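Local coordinates for protein malate dehydrogenase (Naegleria fowleri, PDB 6UM4) that probably catalyses the NAD-dependent interconversion of malate and oxaloacetate, at residues P97-A110 / A170-G182. Sequence-based numbering, arbitrary orientation.
Sequences PVTITVSGACGQIA and AFRGADYAILLGG
Val98 CG2 sits at the edge of the Tyr176 ring, in its plane, 3.8 Å from CE2. Next, Thr99 N bonds to Asp175 OD2 (2.9 Å) on the anti side of the carboxylate, whose OD1 is held by Asn214, so both oxygens are engaged. Thr99 O accepts two donors, Asp175 N at 2.8 Å and Tyr176 N at 3.1 Å. The axis of strand 176-179 runs 15° from that of strand 98-102, and Thr101 N to Tyr176 O, Ile178 N to Thr101 O and Ser103 N to Ile178 O continue the parallel pairing. Thr101 leaves the sheet on the face of Ala177: with OG1 beside its own backbone N (chi1 -54°), the hydroxyl donates to Ala170 O (2.9 Å) from above the carbonyl plane, while CG2 touches Phe171 CD1. Further along, Ser103 OG accepts from Gly181 N (2.9 Å, 165° at the hydrogen) and shares a water with Gly181 O. Ile109 CG2 then packs on Leu180 CD2 at 3.6 Å. Strand 98-102, parallel to strand 176-179, runs through the type I turn Gly104-Gly107 into helix 108-118, the strand-turn-helix start of a Rossmann fold; the Gly104/Gly107/Ala110 spacing matches the GxxGxxA dinucleotide-binding motif, consistent with NAD binding.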
loop_
_atom_site.group_PDB
_atom_site.type_symbol
_atom_site.label_atom_id
_atom_site.label_comp_id
_atom_site.label_asym_id
_atom_site.label_seq_id
_atom_site.Cartn_x
_atom_site.Cartn_y
_atom_site.Cartn_z
ATOM N N PRO A 97 -5.536 -15.951 15.657
ATOM C CA PRO A 97 -5.779 -15.339 14.346
ATOM C C PRO A 97 -7.234 -14.958 14.123
ATOM O O PRO A 97 -8.154 -15.555 14.685
ATOM C CB PRO A 97 -5.328 -16.424 13.361
ATOM C CG PRO A 97 -5.450 -17.695 14.114
ATOM C CD PRO A 97 -5.124 -17.362 15.544
ATOM N N VAL A 98 -7.432 -13.935 13.289
ATOM C CA VAL A 98 -8.750 -13.574 12.788
ATOM C C VAL A 98 -8.760 -13.792 11.275
ATOM O O VAL A 98 -7.716 -13.797 10.613
ATOM C CB VAL A 98 -9.127 -12.119 13.130
ATOM C CG1 VAL A 98 -9.067 -11.904 14.631
ATOM C CG2 VAL A 98 -8.184 -11.152 12.388
ATOM N N THR A 99 -9.961 -13.967 10.732
ATOM C CA THR A 99 -10.187 -14.245 9.317
ATOM C C THR A 99 -10.872 -13.056 8.645
ATOM O O THR A 99 -11.919 -12.591 9.119
ATOM C CB THR A 99 -11.055 -15.496 9.177
ATOM O OG1 THR A 99 -10.342 -16.613 9.686
ATOM C CG2 THR A 99 -11.409 -15.760 7.725
ATOM N N ILE A 100 -10.315 -12.590 7.524
ATOM C CA ILE A 100 -10.856 -11.443 6.794
ATOM C C ILE A 100 -11.199 -11.887 5.376
ATOM O O ILE A 100 -10.320 -12.335 4.634
ATOM C CB ILE A 100 -9.861 -10.271 6.744
ATOM C CG1 ILE A 100 -9.291 -9.957 8.128
ATOM C CG2 ILE A 100 -10.531 -9.026 6.175
ATOM C CD1 ILE A 100 -7.827 -9.452 8.053
ATOM N N THR A 101 -12.451 -11.710 4.976
ATOM C CA THR A 101 -12.875 -11.985 3.604
ATOM C C THR A 101 -12.872 -10.694 2.791
ATOM O O THR A 101 -13.459 -9.698 3.210
ATOM C CB THR A 101 -14.277 -12.607 3.577
ATOM O OG1 THR A 101 -14.299 -13.765 4.418
ATOM C CG2 THR A 101 -14.666 -13.002 2.161
ATOM N N VAL A 102 -12.241 -10.720 1.619
ATOM C CA VAL A 102 -12.191 -9.554 0.741
ATOM C C VAL A 102 -12.692 -9.984 -0.630
ATOM O O VAL A 102 -12.137 -10.909 -1.237
ATOM C CB VAL A 102 -10.779 -8.943 0.632
ATOM C CG1 VAL A 102 -10.807 -7.734 -0.301
ATOM C CG2 VAL A 102 -10.245 -8.539 2.007
ATOM N N SER A 103 -13.753 -9.333 -1.105
ATOM C CA SER A 103 -14.248 -9.565 -2.451
ATOM C C SER A 103 -13.555 -8.605 -3.421
ATOM O O SER A 103 -12.786 -7.729 -3.024
ATOM C CB SER A 103 -15.773 -9.408 -2.495
ATOM O OG SER A 103 -16.137 -8.049 -2.301
ATOM N N GLY A 104 -13.792 -8.813 -4.711
ATOM C CA GLY A 104 -13.098 -8.006 -5.709
ATOM C C GLY A 104 -11.597 -7.988 -5.531
ATOM O O GLY A 104 -10.950 -6.964 -5.785
ATOM N N ALA A 105 -11.024 -9.114 -5.099
ATOM C CA ALA A 105 -9.648 -9.154 -4.612
ATOM C C ALA A 105 -8.592 -8.994 -5.704
ATOM O O ALA A 105 -7.412 -8.888 -5.379
ATOM C CB ALA A 105 -9.405 -10.458 -3.850
ATOM N N CYS A 106 -8.970 -8.982 -6.974
ATOM C CA CYS A 106 -8.067 -8.753 -8.089
ATOM C C CYS A 106 -8.036 -7.301 -8.536
ATOM O O CYS A 106 -7.217 -6.943 -9.386
ATOM C CB CYS A 106 -8.472 -9.625 -9.278
ATOM S SG CYS A 106 -7.741 -11.268 -9.259
ATOM N N GLY A 107 -8.907 -6.461 -7.989
ATOM C CA GLY A 107 -9.030 -5.089 -8.437
ATOM C C GLY A 107 -7.940 -4.158 -7.927
ATOM O O GLY A 107 -7.063 -4.518 -7.137
ATOM N N GLN A 108 -8.025 -2.906 -8.396
ATOM C CA GLN A 108 -6.988 -1.922 -8.087
ATOM C C GLN A 108 -7.024 -1.523 -6.616
ATOM O O GLN A 108 -5.970 -1.400 -5.974
ATOM C CB GLN A 108 -7.139 -0.705 -8.998
ATOM C CG GLN A 108 -6.709 -0.977 -10.432
ATOM C CD GLN A 108 -5.297 -1.534 -10.526
ATOM O OE1 GLN A 108 -4.359 -1.015 -9.908
ATOM N NE2 GLN A 108 -5.143 -2.618 -11.284
ATOM N N ILE A 109 -8.225 -1.371 -6.050
ATOM C CA ILE A 109 -8.338 -1.083 -4.624
ATOM C C ILE A 109 -7.727 -2.218 -3.805
ATOM O O ILE A 109 -6.958 -1.985 -2.861
ATOM C CB ILE A 109 -9.808 -0.839 -4.241
ATOM C CG1 ILE A 109 -10.297 0.532 -4.752
ATOM C CG2 ILE A 109 -9.974 -0.978 -2.751
ATOM C CD1 ILE A 109 -11.813 0.735 -4.546
ATOM N N ALA A 110 -8.060 -3.467 -4.150
ATOM C CA ALA A 110 -7.488 -4.607 -3.426
ATOM C C ALA A 110 -5.962 -4.615 -3.493
ATOM O O ALA A 110 -5.292 -4.924 -2.499
ATOM C CB ALA A 110 -8.038 -5.923 -3.978
ATOM N N ALA A 170 -16.077 -18.314 0.628
ATOM C CA ALA A 170 -15.326 -17.115 1.000
ATOM C C ALA A 170 -15.600 -16.687 2.440
ATOM O O ALA A 170 -14.667 -16.398 3.199
ATOM C CB ALA A 170 -15.651 -15.977 0.027
ATOM N N PHE A 171 -16.870 -16.664 2.846
ATOM C CA PHE A 171 -17.240 -16.095 4.137
ATOM C C PHE A 171 -17.181 -17.077 5.294
ATOM O O PHE A 171 -17.391 -16.654 6.437
ATOM C CB PHE A 171 -18.650 -15.514 4.082
ATOM C CG PHE A 171 -18.776 -14.334 3.177
ATOM C CD1 PHE A 171 -18.140 -13.147 3.483
ATOM C CD2 PHE A 171 -19.510 -14.417 2.006
ATOM C CE1 PHE A 171 -18.258 -12.047 2.649
ATOM C CE2 PHE A 171 -19.633 -13.327 1.163
ATOM C CZ PHE A 171 -18.998 -12.140 1.484
ATOM N N ARG A 172 -16.913 -18.360 5.034
ATOM C CA ARG A 172 -16.754 -19.338 6.106
ATOM C C ARG A 172 -15.758 -18.827 7.138
ATOM O O ARG A 172 -14.605 -18.511 6.813
ATOM C CB ARG A 172 -16.303 -20.704 5.544
ATOM C CG ARG A 172 -15.971 -21.750 6.643
ATOM C CD ARG A 172 -15.702 -23.170 6.117
ATOM N NE ARG A 172 -16.731 -23.603 5.181
ATOM C CZ ARG A 172 -16.552 -23.666 3.868
ATOM N NH1 ARG A 172 -15.377 -23.355 3.339
ATOM N NH2 ARG A 172 -17.551 -24.026 3.082
ATOM N N GLY A 173 -16.223 -18.736 8.382
ATOM C CA GLY A 173 -15.402 -18.320 9.498
ATOM C C GLY A 173 -14.945 -16.879 9.471
ATOM O O GLY A 173 -14.008 -16.529 10.190
ATOM N N ALA A 174 -15.608 -16.014 8.706
ATOM C CA ALA A 174 -15.162 -14.630 8.614
ATOM C C ALA A 174 -15.396 -13.901 9.929
ATOM O O ALA A 174 -16.473 -14.003 10.529
ATOM C CB ALA A 174 -15.881 -13.915 7.474
ATOM N N ASP A 175 -14.364 -13.201 10.396
ATOM C CA ASP A 175 -14.504 -12.232 11.473
ATOM C C ASP A 175 -14.699 -10.833 10.927
ATOM O O ASP A 175 -15.286 -9.980 11.604
ATOM C CB ASP A 175 -13.274 -12.222 12.380
ATOM C CG ASP A 175 -13.060 -13.518 13.066
ATOM O OD1 ASP A 175 -13.981 -13.958 13.785
ATOM O OD2 ASP A 175 -11.965 -14.090 12.885
ATOM N N TYR A 176 -14.196 -10.606 9.718
ATOM C CA TYR A 176 -14.250 -9.333 9.032
ATOM C C TYR A 176 -14.525 -9.588 7.564
ATOM O O TYR A 176 -14.073 -10.586 7.001
ATOM C CB TYR A 176 -12.928 -8.577 9.185
ATOM C CG TYR A 176 -12.548 -8.321 10.618
ATOM C CD1 TYR A 176 -13.180 -7.330 11.359
ATOM C CD2 TYR A 176 -11.589 -9.077 11.242
ATOM C CE1 TYR A 176 -12.837 -7.092 12.688
ATOM C CE2 TYR A 176 -11.238 -8.851 12.567
ATOM C CZ TYR A 176 -11.862 -7.859 13.283
ATOM O OH TYR A 176 -11.511 -7.651 14.601
ATOM N N ALA A 177 -15.271 -8.683 6.945
ATOM C CA ALA A 177 -15.462 -8.753 5.505
ATOM C C ALA A 177 -15.407 -7.342 4.935
ATOM O O ALA A 177 -16.083 -6.436 5.427
ATOM C CB ALA A 177 -16.773 -9.459 5.134
ATOM N N ILE A 178 -14.604 -7.164 3.895
ATOM C CA ILE A 178 -14.501 -5.903 3.171
ATOM C C ILE A 178 -14.996 -6.167 1.759
ATOM O O ILE A 178 -14.422 -6.991 1.035
ATOM C CB ILE A 178 -13.062 -5.344 3.168
ATOM C CG1 ILE A 178 -12.626 -5.055 4.603
ATOM C CG2 ILE A 178 -12.978 -4.055 2.335
ATOM C CD1 ILE A 178 -11.188 -4.642 4.731
ATOM N N LEU A 179 -16.092 -5.517 1.386
ATOM C CA LEU A 179 -16.801 -5.845 0.155
ATOM C C LEU A 179 -16.476 -4.798 -0.892
ATOM O O LEU A 179 -17.109 -3.740 -0.940
ATOM C CB LEU A 179 -18.298 -5.947 0.427
ATOM C CG LEU A 179 -18.546 -6.987 1.509
ATOM C CD1 LEU A 179 -20.008 -7.323 1.676
ATOM C CD2 LEU A 179 -17.714 -8.264 1.178
ATOM N N LEU A 180 -15.480 -5.111 -1.738
ATOM C CA LEU A 180 -15.060 -4.252 -2.834
ATOM C C LEU A 180 -15.766 -4.610 -4.123
ATOM O O LEU A 180 -15.958 -3.743 -4.986
ATOM C CB LEU A 180 -13.544 -4.362 -3.057
ATOM C CG LEU A 180 -12.641 -4.174 -1.841
ATOM C CD1 LEU A 180 -11.174 -4.471 -2.199
ATOM C CD2 LEU A 180 -12.773 -2.750 -1.319
ATOM N N GLY A 181 -16.160 -5.870 -4.259
ATOM C CA GLY A 181 -16.694 -6.350 -5.509
ATOM C C GLY A 181 -18.137 -5.935 -5.730
ATOM O O GLY A 181 -18.950 -5.869 -4.809
ATOM N N GLY A 182 -18.452 -5.691 -6.993
ATOM C CA GLY A 182 -19.793 -5.313 -7.372
ATOM C C GLY A 182 -19.932 -5.384 -8.872
ATOM O O GLY A 182 -19.077 -5.940 -9.567
HETATM O O HOH W 1 -18.677 -7.611 -2.960
#